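Local coordinates for SusD-like protein BACOVA_02651 (Bacteroides ovatus, PDB 5E75) that binds polysaccharides at the cell surface and probably captures xyloglucan before it is transported into the periplasm for degradation, at residues P26-A31 and I110-L115; L169-D174 and T179-K184; S173-A178 and N238-E243; G185-V190 and R212-D217; S216-N221 and A361-T366. One frame throughout, in Å; residues are numbered along the deposited sequence.

Contact 1: P26-A31 and I110-L115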
# COMPACT_ATOMS: atom_id res chain seq x y z
N PRO A 26 -7.66 -11.86 14.58
CA PRO A 26 -6.34 -12.06 13.95
C PRO A 26 -6.31 -11.87 12.43
O PRO A 26 -5.22 -11.76 11.85
CB PRO A 26 -5.99 -13.50 14.32
CG PRO A 26 -6.82 -13.82 15.54
CD PRO A 26 -8.09 -13.06 15.33
N LEU A 27 -7.47 -11.81 11.77
CA LEU A 27 -7.50 -11.45 10.34
C LEU A 27 -6.93 -10.07 10.06
O LEU A 27 -6.58 -9.76 8.92
CB LEU A 27 -8.94 -11.49 9.81
CG LEU A 27 -9.60 -12.86 9.67
CD1 LEU A 27 -11.09 -12.68 9.39
CD2 LEU A 27 -8.95 -13.68 8.57
N TYR A 28 -6.86 -9.24 11.09
CA TYR A 28 -6.38 -7.88 10.95
C TYR A 28 -4.92 -7.70 11.35
O TYR A 28 -4.39 -6.60 11.23
CB TYR A 28 -7.22 -6.93 11.80
CG TYR A 28 -8.67 -6.78 11.36
CD1 TYR A 28 -9.65 -7.71 11.73
CD2 TYR A 28 -9.06 -5.69 10.62
CE1 TYR A 28 -10.98 -7.55 11.33
CE2 TYR A 28 -10.38 -5.52 10.22
CZ TYR A 28 -11.32 -6.44 10.58
OH TYR A 28 -12.62 -6.24 10.15
N ASN A 29 -4.27 -8.75 11.85
CA ASN A 29 -2.86 -8.61 12.26
C ASN A 29 -2.05 -9.87 12.00
O ASN A 29 -1.29 -9.91 11.04
CB ASN A 29 -2.72 -8.09 13.72
CG ASN A 29 -3.70 -8.72 14.71
OD1 ASN A 29 -3.79 -9.95 14.83
ND2 ASN A 29 -4.38 -7.87 15.46
N ARG A 30 -2.23 -10.90 12.81
CA ARG A 30 -1.49 -12.14 12.65
C ARG A 30 -1.50 -12.66 11.21
O ARG A 30 -0.48 -13.11 10.70
CB ARG A 30 -2.07 -13.19 13.61
CG ARG A 30 -1.37 -14.52 13.57
CD ARG A 30 -1.93 -15.44 14.66
NE ARG A 30 -1.21 -16.70 14.69
CZ ARG A 30 -1.24 -17.56 15.70
NH1 ARG A 30 -1.97 -17.30 16.78
NH2 ARG A 30 -0.54 -18.69 15.63
N ALA A 31 -2.65 -12.60 10.56
CA ALA A 31 -2.76 -13.08 9.19
C ALA A 31 -1.80 -12.40 8.22
O ALA A 31 -1.27 -13.04 7.32
CB ALA A 31 -4.17 -12.91 8.71
N ILE A 110 -17.92 -14.06 8.31
CA ILE A 110 -17.66 -14.53 6.95
C ILE A 110 -17.29 -13.34 6.07
O ILE A 110 -16.37 -13.44 5.25
CB ILE A 110 -18.87 -15.29 6.37
CG1 ILE A 110 -19.08 -16.59 7.16
CG2 ILE A 110 -18.64 -15.62 4.89
CD1 ILE A 110 -20.46 -17.23 6.93
N ALA A 111 -17.99 -12.23 6.23
CA ALA A 111 -17.72 -11.04 5.42
C ALA A 111 -16.32 -10.48 5.67
O ALA A 111 -15.64 -10.07 4.73
CB ALA A 111 -18.78 -9.97 5.66
N GLU A 112 -15.88 -10.44 6.93
CA GLU A 112 -14.54 -9.96 7.22
C GLU A 112 -13.50 -10.89 6.62
O GLU A 112 -12.50 -10.43 6.05
CB GLU A 112 -14.34 -9.83 8.72
CG GLU A 112 -15.15 -8.73 9.36
CD GLU A 112 -14.99 -8.72 10.86
OE1 GLU A 112 -15.45 -9.67 11.53
OE2 GLU A 112 -14.34 -7.80 11.38
N ALA A 113 -13.72 -12.20 6.74
CA ALA A 113 -12.82 -13.19 6.16
C ALA A 113 -12.75 -13.00 4.64
O ALA A 113 -11.66 -12.95 4.08
CB ALA A 113 -13.29 -14.59 6.50
N ARG A 114 -13.90 -12.88 3.98
CA ARG A 114 -13.90 -12.76 2.53
C ARG A 114 -13.32 -11.41 2.07
O ARG A 114 -12.65 -11.35 1.04
CB ARG A 114 -15.31 -12.98 1.97
CG ARG A 114 -15.79 -14.40 2.22
CD ARG A 114 -17.08 -14.74 1.50
NE ARG A 114 -16.89 -14.84 0.05
CZ ARG A 114 -17.82 -15.25 -0.80
NH1 ARG A 114 -19.02 -15.62 -0.36
NH2 ARG A 114 -17.55 -15.30 -2.09
N LEU A 115 -13.51 -10.36 2.85
CA LEU A 115 -12.88 -9.07 2.54
C LEU A 115 -11.37 -9.20 2.57
O LEU A 115 -10.67 -8.70 1.67
CB LEU A 115 -13.34 -8.00 3.53
CG LEU A 115 -12.66 -6.62 3.45
CD1 LEU A 115 -12.83 -6.01 2.08
CD2 LEU A 115 -13.17 -5.63 4.52
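The ring of Tyr-28 is met at its own edge by Glu-112 OE2, which lies in the ring plane at the hydroxyl end, with ring and carboxylate turned 60° to each other. Beyond these two segments, Leu-246 and Gln-249 also lie against the tyrosine. This is a short 3-10 turn docking on helix 103-125, in the helical, TPR-related part of the SusD fold. The phenol donates a hydrogen bond to the carboxylate: Tyr-28 OH to Glu-112 OE2 is 2.6 Å, approaching on the anti side of the acid and 19° out of its plane. Both groups are buried and each has a second partner, since Arg-177 forms a salt bridge with the same OE2 and Ala-178 N is hydrogen-bonded to the phenol oxygen. The arginine would favour an ionised Glu-112. With its chain extended beyond CG, the glutamate reaches across the tyrosine at about a right angle. The apolar half of the contact is carried by one branch of Leu-27, the residue before the tyrosine. Its methyl rests on the helix backbone, with Leu-27 CD1 3.7 Å from Ala-113 CA, while Ala-113 CB stands 4.1 Å from the same Leu-27 CD1.

Contact 2: L169-D174 and T179-K184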
# COMPACT_ATOMS: atom_id res chain seq x y z
N LEU A 169 -21.46 -6.69 5.64
CA LEU A 169 -20.88 -5.82 6.65
C LEU A 169 -21.86 -4.67 6.89
O LEU A 169 -22.66 -4.34 6.03
CB LEU A 169 -19.53 -5.26 6.19
CG LEU A 169 -18.40 -6.27 6.04
CD1 LEU A 169 -17.21 -5.61 5.38
CD2 LEU A 169 -18.00 -6.88 7.40
N SER A 170 -21.78 -4.05 8.06
CA SER A 170 -22.64 -2.92 8.37
C SER A 170 -21.95 -1.62 8.00
O SER A 170 -20.73 -1.60 7.80
CB SER A 170 -22.99 -2.92 9.85
OG SER A 170 -21.86 -3.22 10.63
N GLU A 171 -22.72 -0.54 7.90
CA GLU A 171 -22.19 0.79 7.62
C GLU A 171 -21.33 1.32 8.75
O GLU A 171 -20.45 2.16 8.54
CB GLU A 171 -23.31 1.79 7.33
CG GLU A 171 -24.10 1.48 6.07
CD GLU A 171 -25.14 2.53 5.71
OE1 GLU A 171 -25.40 3.45 6.52
OE2 GLU A 171 -25.69 2.44 4.60
N GLN A 172 -21.61 0.86 9.97
CA GLN A 172 -20.81 1.22 11.13
C GLN A 172 -20.23 -0.04 11.75
O GLN A 172 -20.79 -1.12 11.59
CB GLN A 172 -21.65 2.00 12.16
CG GLN A 172 -22.08 3.37 11.65
CD GLN A 172 -22.51 4.31 12.76
OE1 GLN A 172 -23.17 3.91 13.72
NE2 GLN A 172 -22.15 5.58 12.62
N SER A 173 -19.12 0.10 12.46
CA SER A 173 -18.44 -1.01 13.08
C SER A 173 -17.70 -0.56 14.32
O SER A 173 -17.58 0.64 14.58
CB SER A 173 -17.40 -1.58 12.10
OG SER A 173 -16.38 -0.61 11.87
N ASP A 174 -17.19 -1.51 15.07
CA ASP A 174 -16.27 -1.23 16.15
C ASP A 174 -15.05 -0.54 15.54
O ASP A 174 -14.64 -0.87 14.42
CB ASP A 174 -15.82 -2.51 16.84
CG ASP A 174 -16.93 -3.24 17.58
OD1 ASP A 174 -18.01 -2.65 17.82
OD2 ASP A 174 -16.70 -4.41 17.93
N THR A 179 -16.11 -1.89 7.63
CA THR A 179 -17.49 -1.58 7.29
C THR A 179 -17.77 -1.89 5.83
O THR A 179 -16.86 -2.15 5.04
CB THR A 179 -17.78 -0.10 7.48
OG1 THR A 179 -16.99 0.66 6.55
CG2 THR A 179 -17.47 0.35 8.91
N SER A 180 -19.03 -1.83 5.45
CA SER A 180 -19.38 -2.00 4.04
C SER A 180 -18.79 -0.89 3.16
O SER A 180 -18.57 -1.12 1.98
CB SER A 180 -20.88 -2.08 3.85
OG SER A 180 -21.54 -1.00 4.47
N TRP A 181 -18.50 0.29 3.73
CA TRP A 181 -17.84 1.34 2.96
C TRP A 181 -16.44 0.92 2.52
O TRP A 181 -16.02 1.24 1.40
CB TRP A 181 -17.75 2.65 3.77
CG TRP A 181 -19.07 3.14 4.25
CD1 TRP A 181 -19.45 3.27 5.55
CD2 TRP A 181 -20.18 3.57 3.46
NE1 TRP A 181 -20.73 3.75 5.62
CE2 TRP A 181 -21.21 3.94 4.35
CE3 TRP A 181 -20.41 3.68 2.08
CZ2 TRP A 181 -22.44 4.41 3.92
CZ3 TRP A 181 -21.65 4.16 1.66
CH2 TRP A 181 -22.64 4.51 2.58
N ALA A 182 -15.72 0.21 3.39
CA ALA A 182 -14.42 -0.31 3.02
C ALA A 182 -14.54 -1.30 1.87
O ALA A 182 -13.77 -1.25 0.91
CB ALA A 182 -13.75 -0.98 4.22
N ALA A 183 -15.50 -2.21 1.95
CA ALA A 183 -15.71 -3.20 0.89
C ALA A 183 -16.07 -2.52 -0.44
O ALA A 183 -15.56 -2.89 -1.48
CB ALA A 183 -16.78 -4.22 1.28
N LYS A 184 -16.94 -1.52 -0.39
CA LYS A 184 -17.32 -0.80 -1.59
C LYS A 184 -16.11 -0.05 -2.19
O LYS A 184 -15.95 -0.00 -3.41
CB LYS A 184 -18.44 0.20 -1.31
CG LYS A 184 -19.78 -0.42 -0.97
CD LYS A 184 -20.84 0.62 -0.62
CE LYS A 184 -22.19 -0.06 -0.40
NZ LYS A 184 -23.23 0.91 0.09
O HOH W 1 -24.08 -1.88 4.86
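The start of helix 180-195 is an N-cap built on Thr-179, and the loop that leaves helix 151-168 turns back to close over it. Thr-179 OG1 accepts two weak capping bonds, from the backbone N atoms of Trp-181 and Ala-182. It can do so because its chi1 of 65° sets it between the backbone N and the carbonyl carbon, and the same rotation carries the methyl to the loop, where Thr-179 CG2 lies 3.3 Å from Ser-173 OG, a hydroxyl also within bonding distance of Arg-177 O. The first helical N-H is taken by the loop itself: Ser-180 N donates to Ser-170 O at 2.9 Å, nearly straight at 162°, though from well above the carbonyl plane. A water adds a second link by donating to Leu-169 O and bonding Ser-180 OG. On the buried side, Leu-169 CD1 sits 3.5 Å from Thr-179 O and reaches Ala-183. On the outer side, Glu-171 lies against the indole, its CD 3.7 Å from Trp-181 CZ2, with the carboxylate and ring planes 39° apart; Glu-171 O lies at the ring edge. Were Trp-181 an alanine, the Glu-171 chain would probably lose the indole it lies against and be free to turn. Between them, loop carbonyl and threonine hydroxyl supply acceptors to amides of the first helical turn, and the ammonium of Lys-184, near but not touching, would probably favour a negative Glu-171.

Contact 3: S173-A178 and N238-E243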
# COMPACT_ATOMS: atom_id res chain seq x y z
N SER A 173 -19.12 0.10 12.46
CA SER A 173 -18.44 -1.01 13.08
C SER A 173 -17.70 -0.56 14.32
O SER A 173 -17.58 0.64 14.58
CB SER A 173 -17.40 -1.58 12.10
OG SER A 173 -16.38 -0.61 11.87
N ASP A 174 -17.19 -1.51 15.07
CA ASP A 174 -16.27 -1.23 16.15
C ASP A 174 -15.05 -0.54 15.54
O ASP A 174 -14.64 -0.87 14.42
CB ASP A 174 -15.82 -2.51 16.84
CG ASP A 174 -16.93 -3.24 17.58
OD1 ASP A 174 -18.01 -2.65 17.82
OD2 ASP A 174 -16.70 -4.41 17.93
N LYS A 175 -14.44 0.37 16.28
CA LYS A 175 -13.22 1.01 15.80
C LYS A 175 -12.15 -0.03 15.47
O LYS A 175 -11.83 -0.87 16.29
CB LYS A 175 -12.72 1.99 16.86
CG LYS A 175 -11.74 3.00 16.33
CD LYS A 175 -11.63 4.24 17.22
CE LYS A 175 -10.64 4.05 18.35
NZ LYS A 175 -9.57 5.10 18.30
N GLY A 176 -11.62 0.03 14.24
CA GLY A 176 -10.64 -0.92 13.77
C GLY A 176 -11.19 -2.04 12.91
O GLY A 176 -10.43 -2.76 12.28
N ARG A 177 -12.51 -2.20 12.90
CA ARG A 177 -13.15 -3.24 12.11
C ARG A 177 -13.71 -2.70 10.80
O ARG A 177 -14.07 -1.52 10.70
CB ARG A 177 -14.25 -3.91 12.92
CG ARG A 177 -13.71 -4.69 14.12
CD ARG A 177 -14.20 -6.07 14.13
NE ARG A 177 -13.58 -6.85 15.18
CZ ARG A 177 -13.23 -8.13 15.07
NH1 ARG A 177 -13.39 -8.79 13.93
NH2 ARG A 177 -12.68 -8.74 16.10
N ALA A 178 -13.82 -3.58 9.81
CA ALA A 178 -14.28 -3.18 8.49
C ALA A 178 -15.77 -2.86 8.45
O ALA A 178 -16.58 -3.48 9.14
CB ALA A 178 -13.99 -4.29 7.52
N ASN A 238 -4.08 8.67 16.25
CA ASN A 238 -5.15 8.73 15.25
C ASN A 238 -5.31 7.44 14.47
O ASN A 238 -5.95 7.45 13.42
CB ASN A 238 -4.93 9.91 14.30
CG ASN A 238 -4.89 11.23 15.03
OD1 ASN A 238 -5.73 11.49 15.90
ND2 ASN A 238 -3.89 12.05 14.74
N ASN A 239 -4.77 6.33 14.98
CA ASN A 239 -5.10 5.04 14.40
C ASN A 239 -6.63 4.95 14.35
O ASN A 239 -7.32 5.38 15.28
CB ASN A 239 -4.58 3.88 15.27
CG ASN A 239 -3.11 3.55 15.04
OD1 ASN A 239 -2.49 3.95 14.05
ND2 ASN A 239 -2.56 2.79 15.96
N ASN A 240 -7.16 4.42 13.25
CA ASN A 240 -8.60 4.20 13.09
C ASN A 240 -9.42 5.48 13.08
O ASN A 240 -10.59 5.51 13.45
CB ASN A 240 -9.13 3.20 14.12
CG ASN A 240 -8.50 1.85 13.93
OD1 ASN A 240 -8.36 1.38 12.81
ND2 ASN A 240 -8.09 1.23 15.03
N ASN A 241 -8.79 6.54 12.62
CA ASN A 241 -9.48 7.79 12.32
C ASN A 241 -10.54 7.57 11.24
O ASN A 241 -10.60 6.52 10.60
CB ASN A 241 -8.46 8.84 11.88
CG ASN A 241 -7.77 8.47 10.58
OD1 ASN A 241 -8.34 8.62 9.50
ND2 ASN A 241 -6.55 7.95 10.69
N GLN A 242 -11.38 8.58 11.01
CA GLN A 242 -12.51 8.40 10.10
C GLN A 242 -12.11 8.14 8.65
O GLN A 242 -12.91 7.57 7.89
CB GLN A 242 -13.46 9.59 10.17
CG GLN A 242 -12.87 10.89 9.67
CD GLN A 242 -13.91 11.99 9.56
OE1 GLN A 242 -15.00 11.77 9.03
NE2 GLN A 242 -13.57 13.16 10.07
N GLU A 243 -10.91 8.56 8.27
CA GLU A 243 -10.39 8.34 6.91
C GLU A 243 -9.85 6.91 6.72
O GLU A 243 -9.65 6.44 5.59
CB GLU A 243 -9.33 9.39 6.56
CG GLU A 243 -8.68 9.21 5.20
CD GLU A 243 -7.89 10.42 4.73
OE1 GLU A 243 -7.92 11.47 5.39
OE2 GLU A 243 -7.21 10.28 3.70
O HOH W 2 -6.94 5.37 18.08
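Apolar and van der Waals contact centres on Asn-240, whose side chain lies against the backbone of Gly-176. Its amide atoms are almost equally far from that alpha carbon, with Asn-240 OD1 3.4 Å and Asn-240 ND2 3.6 Å from Gly-176 CA. Beside it, Lys-175 CG packs on Asn-240 CB at 3.4 Å. Lys-175 starts with CG anti to the backbone N (chi1 -163°) and then bends at its third and fourth torsions, which brings the ammonium round to the other loop. There the link is through water: one molecule accepts from Lys-175 NZ at 2.7 Å and donates to Asn-239 O at 2.8 Å. Two type II beta turns thus meet, Asp-174 to Arg-177 and Asn-238 to Asn-241, with Gly-176 and Asn-240 each in the third place of its turn. Gly-176 takes the positive phi (98°) usual at that place and lets the amide lie close to its CA. Among hydrogen bonds within the turns, Arg-177 N donates to Asp-174 O, and Asn-241 ND2 to Asn-238 O at 2.8 Å. Outside the two turns, Asn-240 ND2 donates to Gln-249 OE1. With an alanine in place of Asn-240, that glutamine oxygen would probably be left without this donor and the Gly-176 backbone would lose its cover.

Contact 4: G185-V190 and R212-D217. With EDO (1,2-ethanediol), chain C.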
# COMPACT_ATOMS: atom_id res chain seq x y z
N GLY A 185 -15.27 0.53 -1.33
CA GLY A 185 -14.09 1.24 -1.80
C GLY A 185 -13.09 0.33 -2.49
O GLY A 185 -12.55 0.67 -3.56
N ILE A 186 -12.83 -0.83 -1.90
CA ILE A 186 -11.94 -1.80 -2.55
C ILE A 186 -12.55 -2.28 -3.87
O ILE A 186 -11.87 -2.39 -4.87
CB ILE A 186 -11.62 -3.02 -1.63
CG1 ILE A 186 -10.96 -2.56 -0.32
CG2 ILE A 186 -10.74 -4.03 -2.35
CD1 ILE A 186 -9.55 -2.16 -0.41
N LEU A 187 -13.85 -2.56 -3.86
CA LEU A 187 -14.51 -3.02 -5.07
C LEU A 187 -14.44 -2.00 -6.21
O LEU A 187 -14.21 -2.37 -7.37
CB LEU A 187 -15.96 -3.43 -4.75
CG LEU A 187 -16.77 -4.07 -5.87
CD1 LEU A 187 -16.06 -5.28 -6.45
CD2 LEU A 187 -18.12 -4.49 -5.29
N ALA A 188 -14.55 -0.72 -5.87
CA ALA A 188 -14.38 0.33 -6.87
C ALA A 188 -12.98 0.26 -7.48
O ALA A 188 -12.82 0.38 -8.71
CB ALA A 188 -14.63 1.69 -6.27
N LYS A 189 -11.97 0.07 -6.63
CA LYS A 189 -10.59 -0.04 -7.09
C LYS A 189 -10.39 -1.25 -8.00
O LYS A 189 -9.66 -1.20 -8.98
CB LYS A 189 -9.60 -0.10 -5.92
CG LYS A 189 -9.52 1.17 -5.10
CD LYS A 189 -8.48 1.06 -4.01
CE LYS A 189 -7.09 0.83 -4.55
NZ LYS A 189 -6.07 0.97 -3.45
N VAL A 190 -11.04 -2.36 -7.65
CA VAL A 190 -10.94 -3.59 -8.42
C VAL A 190 -11.58 -3.43 -9.81
O VAL A 190 -10.97 -3.80 -10.82
CB VAL A 190 -11.54 -4.78 -7.63
CG1 VAL A 190 -11.60 -6.03 -8.50
CG2 VAL A 190 -10.71 -5.06 -6.39
N ARG A 212 -17.45 3.80 -10.77
CA ARG A 212 -18.06 5.08 -10.39
C ARG A 212 -19.20 4.89 -9.40
O ARG A 212 -19.35 5.66 -8.46
CB ARG A 212 -18.59 5.82 -11.62
CG ARG A 212 -17.51 6.42 -12.49
CD ARG A 212 -18.10 7.36 -13.52
NE ARG A 212 -18.98 6.69 -14.48
CZ ARG A 212 -18.60 6.24 -15.67
NH1 ARG A 212 -17.35 6.34 -16.08
NH2 ARG A 212 -19.49 5.68 -16.48
N GLN A 213 -20.03 3.89 -9.63
CA GLN A 213 -21.15 3.66 -8.73
C GLN A 213 -20.69 3.34 -7.31
O GLN A 213 -21.20 3.92 -6.35
CB GLN A 213 -22.04 2.54 -9.27
CG GLN A 213 -22.85 2.95 -10.48
CD GLN A 213 -23.73 1.82 -10.96
OE1 GLN A 213 -23.40 1.12 -11.92
NE2 GLN A 213 -24.85 1.61 -10.28
N TYR A 214 -19.73 2.43 -7.16
CA TYR A 214 -19.25 2.09 -5.83
C TYR A 214 -18.47 3.24 -5.19
O TYR A 214 -18.65 3.53 -4.01
CB TYR A 214 -18.42 0.79 -5.87
CG TYR A 214 -19.30 -0.42 -6.01
CD1 TYR A 214 -20.03 -0.89 -4.93
CD2 TYR A 214 -19.44 -1.08 -7.22
CE1 TYR A 214 -20.86 -1.99 -5.05
CE2 TYR A 214 -20.27 -2.18 -7.35
CZ TYR A 214 -20.97 -2.63 -6.27
OH TYR A 214 -21.80 -3.74 -6.41
N ALA A 215 -17.59 3.88 -5.95
CA ALA A 215 -16.79 4.95 -5.37
C ALA A 215 -17.66 6.16 -5.01
O ALA A 215 -17.50 6.75 -3.96
CB ALA A 215 -15.66 5.36 -6.32
N SER A 216 -18.61 6.51 -5.88
CA SER A 216 -19.47 7.66 -5.61
C SER A 216 -20.31 7.43 -4.37
O SER A 216 -20.52 8.34 -3.58
CB SER A 216 -20.35 8.01 -6.81
OG SER A 216 -21.27 7.00 -7.08
N ASP A 217 -20.78 6.20 -4.18
CA ASP A 217 -21.57 5.87 -2.99
C ASP A 217 -20.74 6.17 -1.72
O ASP A 217 -21.19 6.85 -0.81
CB ASP A 217 -22.01 4.41 -3.08
CG ASP A 217 -23.01 4.01 -2.01
OD1 ASP A 217 -23.67 4.88 -1.41
OD2 ASP A 217 -23.13 2.78 -1.80
C1 EDO C . -6.50 -3.04 -2.13
O1 EDO C . -5.54 -2.21 -2.78
C2 EDO C . -5.82 -4.13 -1.31
O2 EDO C . -5.51 -5.27 -2.11
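Two helices that follow one another in the chain, 180-195 and 205-221, pack here as an antiparallel helical hairpin, an element in keeping with the TPR-like helical architecture of SusD proteins. The axes of the short segments approach to 8.0 Å, with their directions 148° apart. Small residues allow this closeness: Ala-188 CB meets Ala-215 CB at 3.8 Å and also touches Tyr-214 CB; the backbones come nearest at Ala-188 and Tyr-214, and the methyl of Ala-215 packs just beside. One helical step earlier, Leu-187 makes a CH-pi contact with Tyr-214. The leucine's chi1 of -174° swings CG away from the backbone N and carries one branch over one face of the ring; Leu-187 CD2 stands 3.7 Å from the centroid of the Tyr-214 ring and 17° off its normal. The methyl is displaced toward the rim at the hydroxyl-bearing carbon, which brings Leu-187 CD2 to 3.5 Å from Tyr-214 CZ. Lys-184 and Tyr-191, on the same helix as the leucine, also touch this tyrosine. Within segment 212-217 of helix 205-221, Arg-212 O is gripped twice by one residue, since Ser-216 N and Ser-216 OG reach it from opposite faces of the carbonyl plane. Lys-189 points away from the hairpin partner, forming a salt bridge with Asp-362. Near it lies a 1,2-ethanediol, probably from the crystallisation liquor and bonded also to Cys-119 O and Arg-126; Lys-189 NZ gives its O1 a weak bond of 3.3 Å, and Ile-186 CD1 lies 3.6 Å from its C1.

Contact 5: S216-N221 and A361-T366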
# COMPACT_ATOMS: atom_id res chain seq x y z
N SER A 216 -18.61 6.51 -5.88
CA SER A 216 -19.47 7.66 -5.61
C SER A 216 -20.31 7.43 -4.37
O SER A 216 -20.52 8.34 -3.58
CB SER A 216 -20.35 8.01 -6.81
OG SER A 216 -21.27 7.00 -7.08
N ASP A 217 -20.78 6.20 -4.18
CA ASP A 217 -21.57 5.87 -2.99
C ASP A 217 -20.74 6.17 -1.72
O ASP A 217 -21.19 6.85 -0.81
CB ASP A 217 -22.01 4.41 -3.08
CG ASP A 217 -23.01 4.01 -2.01
OD1 ASP A 217 -23.67 4.88 -1.41
OD2 ASP A 217 -23.13 2.78 -1.80
N VAL A 218 -19.50 5.70 -1.69
CA VAL A 218 -18.63 5.97 -0.55
C VAL A 218 -18.38 7.47 -0.37
O VAL A 218 -18.52 8.02 0.72
CB VAL A 218 -17.29 5.23 -0.68
CG1 VAL A 218 -16.37 5.55 0.49
CG2 VAL A 218 -17.51 3.71 -0.76
N CYS A 219 -17.99 8.13 -1.45
CA CYS A 219 -17.65 9.54 -1.37
C CYS A 219 -18.82 10.41 -0.94
O CYS A 219 -18.68 11.29 -0.09
CB CYS A 219 -17.12 10.02 -2.73
SG CYS A 219 -15.55 9.29 -3.23
N GLU A 220 -19.97 10.18 -1.55
CA GLU A 220 -21.15 11.02 -1.32
C GLU A 220 -21.97 10.66 -0.09
O GLU A 220 -22.53 11.55 0.54
CB GLU A 220 -22.08 11.00 -2.52
CG GLU A 220 -21.46 11.41 -3.85
CD GLU A 220 -21.25 12.91 -4.04
OE1 GLU A 220 -21.34 13.69 -3.06
OE2 GLU A 220 -20.96 13.28 -5.19
N ASN A 221 -22.02 9.37 0.28
CA ASN A 221 -23.03 8.89 1.23
C ASN A 221 -22.50 8.33 2.54
O ASN A 221 -23.28 8.09 3.46
CB ASN A 221 -23.91 7.81 0.56
CG ASN A 221 -24.66 8.33 -0.65
OD1 ASN A 221 -25.13 9.48 -0.67
ND2 ASN A 221 -24.75 7.51 -1.68
N ALA A 361 -9.06 8.91 0.97
CA ALA A 361 -8.50 9.68 -0.14
C ALA A 361 -8.27 8.81 -1.37
O ALA A 361 -8.33 9.30 -2.49
CB ALA A 361 -7.21 10.32 0.26
N ASP A 362 -7.98 7.53 -1.17
CA ASP A 362 -7.83 6.58 -2.28
C ASP A 362 -9.15 6.47 -3.05
O ASP A 362 -9.18 6.45 -4.28
CB ASP A 362 -7.41 5.23 -1.70
CG ASP A 362 -6.78 4.30 -2.69
OD1 ASP A 362 -7.06 4.38 -3.89
OD2 ASP A 362 -5.98 3.45 -2.24
N VAL A 363 -10.26 6.38 -2.31
CA VAL A 363 -11.56 6.28 -2.95
C VAL A 363 -11.85 7.57 -3.73
O VAL A 363 -12.41 7.50 -4.83
CB VAL A 363 -12.69 5.91 -1.96
CG1 VAL A 363 -13.97 5.63 -2.69
CG2 VAL A 363 -12.30 4.71 -1.12
N TYR A 364 -11.48 8.71 -3.17
CA TYR A 364 -11.66 9.99 -3.88
C TYR A 364 -10.92 9.97 -5.21
O TYR A 364 -11.47 10.34 -6.25
CB TYR A 364 -11.15 11.18 -3.04
CG TYR A 364 -12.05 11.63 -1.89
CD1 TYR A 364 -13.07 10.83 -1.40
CD2 TYR A 364 -11.88 12.88 -1.29
CE1 TYR A 364 -13.89 11.26 -0.36
CE2 TYR A 364 -12.68 13.30 -0.26
CZ TYR A 364 -13.68 12.49 0.21
OH TYR A 364 -14.47 12.99 1.22
N LEU A 365 -9.65 9.57 -5.18
CA LEU A 365 -8.86 9.57 -6.40
C LEU A 365 -9.30 8.49 -7.38
O LEU A 365 -9.26 8.70 -8.60
CB LEU A 365 -7.35 9.44 -6.08
CG LEU A 365 -6.75 10.61 -5.31
CD1 LEU A 365 -5.31 10.32 -4.95
CD2 LEU A 365 -6.82 11.88 -6.07
N THR A 366 -9.74 7.35 -6.86
CA THR A 366 -10.30 6.28 -7.70
C THR A 366 -11.56 6.74 -8.43
O THR A 366 -11.74 6.49 -9.62
CB THR A 366 -10.59 5.01 -6.85
OG1 THR A 366 -9.34 4.49 -6.38
CG2 THR A 366 -11.29 3.90 -7.63
O HOH W 3 -16.51 11.36 1.71
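Cys-219 brings its sulfur up to the ring of Tyr-364 in an oblique sulfur-aromatic contact. The sulfur comes closest to one ring carbon, with Cys-219 SG 3.4 Å from Tyr-364 CD1, whereas the line from SG to the ring centroid is 4.5 Å long and tilts 62° off the normal. The cysteine's chi1 of -66°, which puts SG anti to the carbonyl carbon, aims it at the other helix. Phe-386 of helix 382-393 touches both residues, its ring meeting that of Tyr-364. Beside the sulfur, the valines cross at about a right angle: Val-218 CB lies 3.9 Å from Val-363 CG1, and that same Val-363 methyl also reaches Cys-219 SG at 4.0 Å. Helix 205-221 thereby packs across helix 360-372, the short segment axes passing 9.4 Å apart at 120°, and joins helices far apart in sequence within the SusD fold. One water bridges the two helices. It lies in the plane of the tyrosine ring, at the edge, accepting from Tyr-364 OH at 2.7 Å and donating to Cys-219 O at 2.8 Å. The chemistry is thus divided: the cysteine sulfur and valine methyls fill the interface without a direct hydrogen bond, while the water takes the hydrogen bond of the phenol and itself donates to the carbonyl of Cys-219, near the C-terminal end of helix 205-221.

From the N terminus, contact 1 closes first, tying the turn after helix 17-24 to helix 103-125. Contact 2 follows in series as a short return from the loop after helix 151-168 to the start of helix 180-195, with Leu-169 resting on helix 103-125. Contact 3 opens from that same loop and closes a far longer one, at the turn before strand 244-248; contact 4, pairing helices 180-195 and 205-221, is nested inside it. Contact 5 starts on helix 205-221, where contact 4 ends, and crosses contact 3 to reach helix 360-372. A salt bridge between Lys-184 and Asp-217 joins contact 2 to contacts 4 and 5.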